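PDB 5YKJ: peroxiredoxin PRX1, mitochondrial from Saccharomyces cerevisiae, which reduces peroxides as a 1-Cys peroxiredoxin of the mitochondrion, its oxidised thiol probably being restored through the glutathione and thioredoxin systems. Local coordinates for residues 202-205 and 206-210; 187-191 and 192-196. All coordinates share one frame; numbering follows the deposited sequence.

Contact 1 (202-205 and 206-210); sequences NEIK and PYLRF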
# COMPACT_ATOMS: atom_id res chain seq x y z
N ASN A 202 -1.19 -0.55 32.20
CA ASN A 202 -0.16 0.19 32.86
C ASN A 202 -0.29 1.65 32.45
O ASN A 202 0.07 1.97 31.38
CB ASN A 202 1.17 -0.34 32.39
CG ASN A 202 2.35 0.36 32.99
OD1 ASN A 202 2.23 1.12 33.90
ND2 ASN A 202 3.48 0.09 32.45
N GLU A 203 -0.74 2.48 33.37
CA GLU A 203 -0.94 3.91 33.17
C GLU A 203 0.35 4.65 33.47
O GLU A 203 0.68 4.84 34.58
CB GLU A 203 -2.07 4.43 34.06
CG GLU A 203 -2.50 5.86 33.74
CD GLU A 203 -3.59 6.33 34.66
OE1 GLU A 203 -3.54 7.45 35.11
OE2 GLU A 203 -4.49 5.59 34.84
N ILE A 204 1.07 4.98 32.42
CA ILE A 204 2.29 5.75 32.48
C ILE A 204 1.94 7.22 32.74
O ILE A 204 2.49 7.86 33.51
CB ILE A 204 3.15 5.56 31.22
CG1 ILE A 204 3.48 4.10 30.98
CG2 ILE A 204 4.37 6.46 31.31
CD1 ILE A 204 4.27 3.52 32.11
N LYS A 205 0.94 7.67 32.00
CA LYS A 205 0.30 8.95 32.15
C LYS A 205 -1.16 8.65 31.86
O LYS A 205 -1.48 7.68 31.30
CB LYS A 205 0.82 10.08 31.24
CG LYS A 205 2.23 10.52 31.48
CD LYS A 205 2.34 11.35 32.74
CE LYS A 205 3.77 11.75 32.95
NZ LYS A 205 3.92 12.73 34.02
N PRO A 206 -2.07 9.56 32.24
CA PRO A 206 -3.49 9.27 32.02
C PRO A 206 -3.84 8.98 30.57
O PRO A 206 -4.74 8.26 30.31
CB PRO A 206 -4.19 10.55 32.52
CG PRO A 206 -3.35 10.97 33.66
CD PRO A 206 -1.94 10.76 33.10
N TYR A 207 -3.11 9.58 29.66
CA TYR A 207 -3.35 9.40 28.24
C TYR A 207 -2.52 8.28 27.59
O TYR A 207 -2.73 7.95 26.47
CB TYR A 207 -3.10 10.72 27.48
CG TYR A 207 -1.72 11.29 27.67
CD1 TYR A 207 -1.45 12.13 28.69
CD2 TYR A 207 -0.70 10.93 26.83
CE1 TYR A 207 -0.21 12.68 28.87
CE2 TYR A 207 0.55 11.44 27.02
CZ TYR A 207 0.79 12.30 28.03
OH TYR A 207 2.02 12.80 28.21
N LEU A 208 -1.58 7.74 28.36
CA LEU A 208 -0.71 6.72 27.87
C LEU A 208 -0.77 5.48 28.75
O LEU A 208 -0.12 5.38 29.72
CB LEU A 208 0.73 7.24 27.80
CG LEU A 208 1.77 6.30 27.25
CD1 LEU A 208 1.54 5.94 25.79
CD2 LEU A 208 3.15 6.91 27.39
N ARG A 209 -1.61 4.56 28.30
CA ARG A 209 -1.85 3.29 28.96
C ARG A 209 -1.58 2.09 28.07
O ARG A 209 -2.23 1.92 27.12
CB ARG A 209 -3.29 3.24 29.46
CG ARG A 209 -3.69 4.43 30.31
CD ARG A 209 -5.19 4.66 30.32
NE ARG A 209 -5.70 5.02 29.02
CZ ARG A 209 -6.96 5.17 28.68
NH1 ARG A 209 -7.94 5.01 29.54
NH2 ARG A 209 -7.26 5.48 27.45
N PHE A 210 -0.62 1.27 28.47
CA PHE A 210 -0.27 0.06 27.74
C PHE A 210 -1.03 -1.18 28.25
O PHE A 210 -1.21 -1.35 29.39
CB PHE A 210 1.23 -0.22 27.79
CG PHE A 210 2.07 0.76 27.02
CD1 PHE A 210 2.39 0.52 25.73
CD2 PHE A 210 2.57 1.88 27.61
CE1 PHE A 210 3.17 1.37 25.03
CE2 PHE A 210 3.32 2.77 26.91
CZ PHE A 210 3.63 2.50 25.62
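Leu208 O meets two successive amides of the facing strand: Ile204 N at 3.0 Å, nearly in line with the C=O bond, and Lys205 N in a weak, longer bond. One residue of 206-210 thus faces two of 202-205, which defines a classic beta bulge in this antiparallel hairpin. Before the bulge the register is regular. Asn202 and Phe210 form a hydrogen-bonded pair, with Asn202 N to Phe210 O at 2.9 Å and a return bond from Phe210 N to Asn202 O, and Glu203 faces Arg209 as a non-hydrogen-bonded pair. Beyond it, a type I turn from Lys205 to Leu208 is closed by Leu208 N to Lys205 O at 2.9 Å, the donor standing 62° above the carbonyl plane.

At the turn, Tyr207 carries its ring between backbone N and carbonyl carbon (chi1 57°), which brings one face under Lys205 CB, a CH-pi contact 4.0 Å from the ring centroid and offset toward the rim. Leu208 and Phe210 share one face of the sheet. Ile204 lies alongside Leu208, CB to CD2 at 4.1 Å, while its CG1 reaches the edge of the Phe210 ring. On the opposite face, that of Glu203 and Arg209, Glu203 CG rests 3.9 Å from Arg209 CG, the two chains running the same way.

Their charged ends turn to other partners: Glu203 OE2 accepts from Asn191 ND2, and the Arg209 NH1 end is taken up by Val189 O and Asn191 OD1. Chemically, the hairpin is held by its backbone ladder and modest apolar contacts, and the opposite charges of Glu203 and Arg209 are linked through Asn191, not by a direct salt bridge.

Contact 2 (187-191 and 192-196); sequences PSVSN and DEAKA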
# COMPACT_ATOMS: atom_id res chain seq x y z
N PRO A 187 -7.28 7.15 23.88
CA PRO A 187 -7.72 8.12 24.88
C PRO A 187 -9.22 8.31 24.92
O PRO A 187 -9.72 8.72 25.92
CB PRO A 187 -7.00 9.39 24.55
CG PRO A 187 -6.24 9.16 23.35
CD PRO A 187 -6.32 7.73 22.94
N SER A 188 -9.90 7.99 23.86
CA SER A 188 -11.34 8.12 23.83
C SER A 188 -11.95 7.12 24.80
O SER A 188 -13.08 7.24 25.14
CB SER A 188 -11.89 7.93 22.44
OG SER A 188 -11.57 6.67 21.98
N VAL A 189 -11.15 6.15 25.23
CA VAL A 189 -11.61 5.12 26.14
C VAL A 189 -11.25 5.47 27.59
O VAL A 189 -10.15 5.54 27.94
CB VAL A 189 -10.98 3.74 25.80
CG1 VAL A 189 -11.41 2.67 26.77
CG2 VAL A 189 -11.38 3.33 24.41
N SER A 190 -12.28 5.62 28.43
CA SER A 190 -12.09 5.93 29.84
C SER A 190 -11.45 4.78 30.58
O SER A 190 -11.47 3.70 30.14
CB SER A 190 -13.43 6.28 30.49
OG SER A 190 -14.19 5.13 30.73
N ASN A 191 -10.89 5.07 31.74
CA ASN A 191 -10.26 4.03 32.52
C ASN A 191 -11.26 2.90 32.87
O ASN A 191 -10.91 1.80 32.83
CB ASN A 191 -9.60 4.60 33.78
CG ASN A 191 -8.15 5.08 33.55
OD1 ASN A 191 -7.72 5.38 32.45
ND2 ASN A 191 -7.44 5.22 34.63
N ASP A 192 -12.49 3.26 33.22
CA ASP A 192 -13.48 2.27 33.53
C ASP A 192 -13.82 1.43 32.30
O ASP A 192 -13.91 0.29 32.39
CB ASP A 192 -14.75 2.88 34.11
CG ASP A 192 -14.67 3.11 35.59
OD1 ASP A 192 -13.72 2.68 36.23
OD2 ASP A 192 -15.58 3.77 36.07
N GLU A 193 -13.99 2.07 31.17
CA GLU A 193 -14.26 1.40 29.90
C GLU A 193 -13.07 0.54 29.55
O GLU A 193 -13.22 -0.53 29.07
CB GLU A 193 -14.54 2.41 28.77
CG GLU A 193 -15.94 3.03 28.68
CD GLU A 193 -16.07 4.23 27.73
OE1 GLU A 193 -17.20 4.53 27.31
OE2 GLU A 193 -15.09 4.89 27.38
N ALA A 194 -11.87 1.01 29.83
CA ALA A 194 -10.69 0.24 29.59
C ALA A 194 -10.62 -1.02 30.46
O ALA A 194 -10.13 -2.04 30.03
CB ALA A 194 -9.44 1.09 29.76
N LYS A 195 -11.05 -0.90 31.71
CA LYS A 195 -11.03 -2.03 32.57
C LYS A 195 -12.03 -3.07 32.04
O LYS A 195 -11.80 -4.19 32.10
CB LYS A 195 -11.40 -1.66 34.02
CG LYS A 195 -10.28 -0.99 34.78
CD LYS A 195 -10.37 -1.08 36.30
CE LYS A 195 -11.77 -0.85 36.74
NZ LYS A 195 -11.81 -0.56 38.18
N ALA A 196 -13.13 -2.60 31.54
CA ALA A 196 -14.15 -3.51 31.00
C ALA A 196 -13.75 -4.28 29.75
O ALA A 196 -14.09 -5.41 29.55
CB ALA A 196 -15.41 -2.75 30.71
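Ala194 N donates to Ser190 O at 2.7 Å, nearly aligned with the C=O bond, the shortest hydrogen bond of this helix start. Two reciprocal bonds join Ser190 to Glu193. Glu193 N donates to Ser190 OG at 3.1 Å with an N-H...O angle of 163°, while Glu193 OE2 accepts from Ser190 N, also at 3.1 Å and nearly straight. Together they are the capping box of an N-capped helix. Ser190 OG occupies the position between its own backbone N and carbonyl carbon (chi1 77°), which aims it at the first turn, and the extended Glu193 chain brings OE2 to the serine amide on the anti side of the carboxylate. Replacing Ser190 by an alanine would probably leave Glu193 N without its side-chain cap and let the Glu193 carboxylate swing more freely.

A further backbone bond, Lys195 N to Asn191 O at 2.9 Å, continues the turn. The negative Glu193 carboxylate beside the helix start is likely to be favoured by the helix dipole. Next to the box, Val189 CG1 lies anti to its backbone N (chi1 178°) and against the backbone at Ala194 N (3.5 Å), as well as against Glu193 CB at 3.7 Å and Ala194 CB at 3.9 Å.

The contact lies where the loop after strand 183-184 runs into helix 191-198. Ala194 packs on Ile185 and Phe201, Lys195 also touches Phe201, and the Asn191 side chain ties the helix start to the hairpin of strands 202-205 and 208-211.

Overall arrangement
Contact 2 precedes contact 1 along the chain. Their centres lie 11 Å apart on the same side of the molecule, contact 1 about 31 Å and contact 2 about 32 Å from the centre of the chain. The evidence for a direct coupling is Arg209: its NH1 lies 2.8 Å from Val189 O and 2.9 Å from Asn191 OD1, while its NH2 packs against Pro187 CA. One guanidinium from the hairpin thus grips the approach to the helix. A sodium ion lies about 7 Å from the Glu203 side chain and about 5 Å from that of Lys195. Both contacts belong to the C-terminal part, not to the thioredoxin-fold part holding Cys44, found here as S-hydroxycysteine.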